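Local coordinates for protein fasciclin I (Drosophila melanogaster, PDB 1O70) that acts as a neural cell adhesion molecule of the insect cell surface, this chain being its third and fourth FAS1 domains, at residues S181-Q186 / H226-L231; K245-F250 / I268-E273. All blocks are in the same frame, centred on the assembly; numbering follows the deposited sequence.

Interaction 1: residues S181-Q186 / H226-L231; sequences SHFNDQ and HSKSIL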
loop_
_atom_site.group_PDB
_atom_site.type_symbol
_atom_site.label_atom_id
_atom_site.label_comp_id
_atom_site.label_asym_id
_atom_site.label_seq_id
_atom_site.Cartn_x
_atom_site.Cartn_y
_atom_site.Cartn_z
ATOM N N SER A 181 -9.199 21.866 4.823
ATOM C CA SER A 181 -8.532 22.486 5.960
ATOM C C SER A 181 -7.022 22.582 5.791
ATOM O O SER A 181 -6.317 22.990 6.712
ATOM C CB SER A 181 -8.800 21.666 7.214
ATOM O OG SER A 181 -8.076 20.446 7.147
ATOM N N HIS A 182 -6.524 22.172 4.631
ATOM C CA HIS A 182 -5.090 22.198 4.353
ATOM C C HIS A 182 -4.359 21.231 5.268
ATOM O O HIS A 182 -3.179 21.404 5.588
ATOM C CB HIS A 182 -4.549 23.618 4.506
ATOM C CG HIS A 182 -5.099 24.572 3.490
ATOM N ND1 HIS A 182 -4.475 24.822 2.284
ATOM C CD2 HIS A 182 -6.243 25.296 3.478
ATOM C CE1 HIS A 182 -5.211 25.660 1.575
ATOM N NE2 HIS A 182 -6.289 25.962 2.276
ATOM N N PHE A 183 -5.092 20.207 5.689
ATOM C CA PHE A 183 -4.560 19.161 6.541
ATOM C C PHE A 183 -3.460 18.409 5.784
ATOM O O PHE A 183 -2.480 17.979 6.382
ATOM C CB PHE A 183 -5.678 18.183 6.903
ATOM C CG PHE A 183 -5.208 16.966 7.640
ATOM C CD1 PHE A 183 -5.077 16.982 9.013
ATOM C CD2 PHE A 183 -4.868 15.808 6.952
ATOM C CE1 PHE A 183 -4.630 15.859 9.696
ATOM C CE2 PHE A 183 -4.417 14.679 7.626
ATOM C CZ PHE A 183 -4.294 14.710 8.998
ATOM N N ASN A 184 -3.626 18.257 4.470
ATOM C CA ASN A 184 -2.656 17.527 3.653
ATOM C C ASN A 184 -1.271 18.152 3.559
ATOM O O ASN A 184 -0.267 17.443 3.503
ATOM C CB ASN A 184 -3.166 17.343 2.221
ATOM C CG ASN A 184 -4.486 16.625 2.150
ATOM O OD1 ASN A 184 -4.860 15.899 3.061
ATOM N ND2 ASN A 184 -5.195 16.810 1.047
ATOM N N ASP A 185 -1.224 19.478 3.516
ATOM C CA ASP A 185 0.033 20.206 3.391
ATOM C C ASP A 185 1.175 19.581 4.179
ATOM O O ASP A 185 2.241 19.277 3.633
ATOM C CB ASP A 185 -0.168 21.662 3.819
ATOM C CG ASP A 185 -1.098 22.416 2.886
ATOM O OD1 ASP A 185 -1.822 21.755 2.108
ATOM O OD2 ASP A 185 -1.117 23.664 2.930
ATOM N N GLN A 186 0.941 19.371 5.464
ATOM C CA GLN A 186 1.948 18.802 6.349
ATOM C C GLN A 186 2.493 17.436 5.929
ATOM O O GLN A 186 3.636 17.107 6.236
ATOM C CB GLN A 186 1.371 18.691 7.762
ATOM C CG GLN A 186 0.215 17.717 7.849
ATOM C CD GLN A 186 -0.304 17.579 9.252
ATOM O OE1 GLN A 186 0.475 17.451 10.202
ATOM N NE2 GLN A 186 -1.627 17.585 9.399
ATOM N N HIS A 226 -14.134 20.510 11.530
ATOM C CA HIS A 226 -14.591 19.162 11.853
ATOM C C HIS A 226 -13.797 18.102 11.083
ATOM O O HIS A 226 -13.249 17.177 11.680
ATOM C CB HIS A 226 -16.085 19.020 11.535
ATOM C CG HIS A 226 -16.984 19.824 12.427
ATOM N ND1 HIS A 226 -18.326 20.004 12.160
ATOM C CD2 HIS A 226 -16.746 20.478 13.591
ATOM C CE1 HIS A 226 -18.874 20.734 13.116
ATOM N NE2 HIS A 226 -17.936 21.034 13.998
ATOM N N SER A 227 -13.731 18.237 9.761
ATOM C CA SER A 227 -12.998 17.278 8.950
ATOM C C SER A 227 -11.538 17.173 9.378
ATOM O O SER A 227 -10.969 16.081 9.382
ATOM C CB SER A 227 -13.088 17.640 7.465
ATOM O OG SER A 227 -12.642 18.954 7.222
ATOM N N LYS A 228 -10.927 18.294 9.753
ATOM C CA LYS A 228 -9.530 18.268 10.174
ATOM C C LYS A 228 -9.380 17.485 11.459
ATOM O O LYS A 228 -8.450 16.693 11.624
ATOM C CB LYS A 228 -8.993 19.679 10.396
ATOM C CG LYS A 228 -7.512 19.686 10.772
ATOM C CD LYS A 228 -6.777 20.846 10.115
ATOM C CE LYS A 228 -6.978 22.144 10.878
ATOM N NZ LYS A 228 -6.254 22.129 12.182
ATOM N N SER A 229 -10.301 17.729 12.375
ATOM C CA SER A 229 -10.297 17.064 13.663
ATOM C C SER A 229 -10.424 15.550 13.474
ATOM O O SER A 229 -9.780 14.776 14.183
ATOM C CB SER A 229 -11.454 17.605 14.505
ATOM O OG SER A 229 -11.546 16.936 15.748
ATOM N N ILE A 230 -11.258 15.138 12.514
ATOM C CA ILE A 230 -11.480 13.717 12.222
ATOM C C ILE A 230 -10.201 13.078 11.677
ATOM O O ILE A 230 -9.794 12.010 12.123
ATOM C CB ILE A 230 -12.604 13.511 11.172
ATOM C CG1 ILE A 230 -13.920 14.113 11.673
ATOM C CG2 ILE A 230 -12.791 12.019 10.896
ATOM C CD1 ILE A 230 -14.525 13.382 12.870
ATOM N N LEU A 231 -9.577 13.740 10.709
ATOM C CA LEU A 231 -8.353 13.243 10.107
ATOM C C LEU A 231 -7.181 13.221 11.075
ATOM O O LEU A 231 -6.411 12.260 11.099
ATOM C CB LEU A 231 -7.998 14.080 8.879
ATOM C CG LEU A 231 -8.550 13.640 7.513
ATOM C CD1 LEU A 231 -9.767 12.737 7.669
ATOM C CD2 LEU A 231 -8.871 14.875 6.689
HETATM O O HOH W 1 -9.970 19.056 6.154
#

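Interaction 2: residues K245-F250 / I268-E273; sequences KDLVKF and IRVEEE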
loop_
_atom_site.group_PDB
_atom_site.type_symbol
_atom_site.label_atom_id
_atom_site.label_comp_id
_atom_site.label_asym_id
_atom_site.label_seq_id
_atom_site.Cartn_x
_atom_site.Cartn_y
_atom_site.Cartn_z
ATOM N N LYS A 245 2.915 -4.755 11.739
ATOM C CA LYS A 245 3.552 -5.790 12.553
ATOM C C LYS A 245 4.069 -5.199 13.859
ATOM O O LYS A 245 4.237 -5.916 14.845
ATOM C CB LYS A 245 4.708 -6.434 11.786
ATOM C CG LYS A 245 4.989 -7.869 12.169
ATOM C CD LYS A 245 6.046 -8.465 11.265
ATOM C CE LYS A 245 6.334 -9.915 11.629
ATOM N NZ LYS A 245 7.491 -10.472 10.861
ATOM N N ASP A 246 4.329 -3.893 13.870
ATOM C CA ASP A 246 4.795 -3.241 15.091
ATOM C C ASP A 246 3.612 -3.087 16.035
ATOM O O ASP A 246 3.699 -3.429 17.210
ATOM C CB ASP A 246 5.375 -1.846 14.818
ATOM C CG ASP A 246 6.679 -1.884 14.039
ATOM O OD1 ASP A 246 7.401 -2.908 14.098
ATOM O OD2 ASP A 246 6.997 -0.869 13.384
ATOM N N LEU A 247 2.504 -2.579 15.508
ATOM C CA LEU A 247 1.310 -2.368 16.314
ATOM C C LEU A 247 0.863 -3.672 16.971
ATOM O O LEU A 247 0.398 -3.673 18.110
ATOM C CB LEU A 247 0.187 -1.802 15.443
ATOM C CG LEU A 247 0.594 -0.572 14.628
ATOM C CD1 LEU A 247 -0.566 -0.131 13.759
ATOM C CD2 LEU A 247 1.029 0.554 15.562
ATOM N N VAL A 248 1.012 -4.778 16.248
ATOM C CA VAL A 248 0.629 -6.088 16.768
ATOM C C VAL A 248 1.518 -6.456 17.956
ATOM O O VAL A 248 1.023 -6.845 19.015
ATOM C CB VAL A 248 0.751 -7.188 15.679
ATOM C CG1 VAL A 248 0.525 -8.561 16.290
ATOM C CG2 VAL A 248 -0.265 -6.939 14.582
ATOM N N LYS A 249 2.829 -6.319 17.777
ATOM C CA LYS A 249 3.786 -6.636 18.832
ATOM C C LYS A 249 3.569 -5.752 20.060
ATOM O O LYS A 249 3.635 -6.230 21.192
ATOM C CB LYS A 249 5.214 -6.465 18.316
ATOM C CG LYS A 249 6.292 -6.768 19.336
ATOM C CD LYS A 249 7.672 -6.553 18.733
ATOM C CE LYS A 249 8.774 -6.889 19.730
ATOM N NZ LYS A 249 10.132 -6.600 19.186
ATOM N N PHE A 250 3.317 -4.466 19.839
ATOM C CA PHE A 250 3.081 -3.555 20.945
ATOM C C PHE A 250 1.820 -3.963 21.692
ATOM O O PHE A 250 1.866 -4.215 22.885
ATOM C CB PHE A 250 2.917 -2.111 20.454
ATOM C CG PHE A 250 4.209 -1.425 20.092
ATOM C CD1 PHE A 250 5.113 -2.019 19.217
ATOM C CD2 PHE A 250 4.498 -0.158 20.598
ATOM C CE1 PHE A 250 6.285 -1.362 18.843
ATOM C CE2 PHE A 250 5.667 0.509 20.231
ATOM C CZ PHE A 250 6.560 -0.095 19.353
ATOM N N ILE A 268 -5.453 2.365 20.311
ATOM C CA ILE A 268 -6.095 1.308 19.561
ATOM C C ILE A 268 -5.436 0.000 19.927
ATOM O O ILE A 268 -4.490 -0.032 20.710
ATOM C CB ILE A 268 -5.919 1.509 18.046
ATOM C CG1 ILE A 268 -4.424 1.545 17.713
ATOM C CG2 ILE A 268 -6.623 2.777 17.597
ATOM C CD1 ILE A 268 -4.118 1.613 16.243
ATOM N N ARG A 269 -5.942 -1.082 19.354
ATOM C CA ARG A 269 -5.368 -2.389 19.591
ATOM C C ARG A 269 -5.402 -3.092 18.245
ATOM O O ARG A 269 -6.401 -3.012 17.534
ATOM C CB ARG A 269 -6.193 -3.151 20.614
ATOM C CG ARG A 269 -5.509 -4.397 21.086
ATOM C CD ARG A 269 -6.455 -5.280 21.848
ATOM N NE ARG A 269 -5.840 -6.576 22.091
ATOM C CZ ARG A 269 -6.493 -7.635 22.556
ATOM N NH1 ARG A 269 -7.793 -7.550 22.829
ATOM N NH2 ARG A 269 -5.847 -8.778 22.758
ATOM N N VAL A 270 -4.311 -3.759 17.884
ATOM C CA VAL A 270 -4.233 -4.450 16.598
ATOM C C VAL A 270 -4.054 -5.956 16.766
ATOM O O VAL A 270 -3.262 -6.392 17.597
ATOM C CB VAL A 270 -3.053 -3.912 15.754
ATOM C CG1 VAL A 270 -3.057 -4.568 14.378
ATOM C CG2 VAL A 270 -3.139 -2.397 15.632
ATOM N N GLU A 271 -4.774 -6.747 15.972
ATOM C CA GLU A 271 -4.675 -8.205 16.062
ATOM C C GLU A 271 -4.576 -8.880 14.695
ATOM O O GLU A 271 -4.905 -8.279 13.676
ATOM C CB GLU A 271 -5.895 -8.773 16.795
ATOM C CG GLU A 271 -6.212 -8.085 18.111
ATOM C CD GLU A 271 -7.512 -8.572 18.731
ATOM O OE1 GLU A 271 -8.418 -9.006 17.975
ATOM O OE2 GLU A 271 -7.640 -8.496 19.975
ATOM N N GLU A 272 -4.106 -10.125 14.683
ATOM C CA GLU A 272 -4.010 -10.894 13.450
ATOM C C GLU A 272 -5.287 -11.716 13.365
ATOM O O GLU A 272 -5.758 -12.252 14.372
ATOM C CB GLU A 272 -2.706 -11.694 13.418
ATOM C CG GLU A 272 -1.451 -10.840 13.494
ATOM C CD GLU A 272 -0.181 -11.667 13.461
ATOM O OE1 GLU A 272 -0.282 -12.908 13.378
ATOM O OE2 GLU A 272 0.916 -11.072 13.517
ATOM N N GLU A 273 -5.851 -11.807 12.168
ATOM C CA GLU A 273 -7.075 -12.559 11.968
ATOM C C GLU A 273 -7.135 -13.117 10.561
ATOM O O GLU A 273 -7.381 -12.387 9.605
ATOM C CB GLU A 273 -8.284 -11.662 12.216
ATOM C CG GLU A 273 -9.087 -12.042 13.434
ATOM C CD GLU A 273 -10.104 -10.988 13.816
ATOM O OE1 GLU A 273 -10.895 -10.581 12.932
ATOM O OE2 GLU A 273 -10.110 -10.576 15.000
#

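Interaction 1: residues S181-Q186 / H226-L231
The ring of F183 lies flat against L231, whose CB sits over its centre, 3.7 Å from the ring centroid and 10° off the ring normal. This is a CH-pi contact between the loop that precedes strand 193-199 and helix 224-232, within the fourth FAS1 domain. With CG anti to the backbone N (chi1 173°), the F183 side chain reaches from the loop to the helix. Its opposite face carries the amide of Q186: NE2 lies above the plane, offset toward the rim, and is held there by a hydrogen bond of 3.2 Å to F183 O, which it meets in the carbonyl plane on a lone pair. The ring is thus sandwiched between a leucine and an amide, and L235 of the outermost strand 235-238 touches the F183 side chain. One turn back on the helix, K228 meets the loop with its aliphatic stem. Its CG comes obliquely to F183 CD1 at 4.0 Å, and its CD rests 3.3 Å from S181 OG. Bends at chi2, chi3 and chi4 carry the chain past S181, and NZ makes a weak, long ion pair with E232. Without the ring, as with an alanine here, L231 CB and the K228 stem would probably lose the surface they pack on, and the Q186 amide could turn more freely. A water lies 2.6 Å from S181 OG and donates to S227 OG at 2.9 Å. The loop is therefore held to the helix mainly by dispersion and CH-pi contact at F183, the polar link between serine hydroxyls passing through water.

Interaction 2: residues K245-F250 / I268-E273
V270 packs against L247 and V248, joining helix 244-253 to strand 265-273 of the seven-stranded mixed sheet of the fourth FAS1 domain, the fold first described from this domain pair. Helix and strand run almost crosswise, at 105° between their N-to-C directions, with axes 6.9 Å apart at closest approach. Apolar contacts carry the interface. The two methyls of V270 are divided between neighbouring helix residues: CG2 lies 3.4 Å from L247 CB and also faces L247 CD1, whereas CG1 meets V248 CG2 at 3.7 Å. V248 and V270 cross at about a right angle. A chi1 of -176° at V270 carries CG1 toward V248 and leaves CG2, beside the backbone N, for L247. V257 and L259 of the edge strand 257-260 also touch L247, and Y277 of strand 276-281 touches V248, so the helix spans more than one strand.

Polar groups lie around this apolar patch. No hydrogen bond links the two segments directly, but the hydroxyl of S251, farther along the helix, lies in weak hydrogen-bonding range of V270 O and of L247 O and V248 O, which would have to share its single proton. The CB atoms of R269 and E271 are directed away from the helix, although the R269 side chain still brushes S251, and the two charges pair: E271 OE2 lies 3.0 Å from R269 NH1 but over the guanidinium face, with no N-H aimed at the oxygen. At the exposed edge E272, extended beyond CG, crosses V248 and brings OE2 to 3.8 Å from V248 CG1.

Both contacts belong to the fourth FAS1 domain and follow one another along the chain; the centres of interaction 1 and interaction 2 lie about 26 Å apart, their nearest atoms about 11 Å. Interaction 2 is the more buried, a helix lying across a sheet strand with aliphatic carbons of valine and leucine between them. Interaction 1 is only partly buried and fastens a loop to a helix, relying on an aromatic face and a lysine stem. They share no helix or strand, yet attach to the same seven-stranded sheet: residues of interaction 1 touch the outermost strand 235-238, those of interaction 2 the other, 257-260. Water joins the segments of interaction 1, whereas interaction 2 has a polar element in a serine of its own helix.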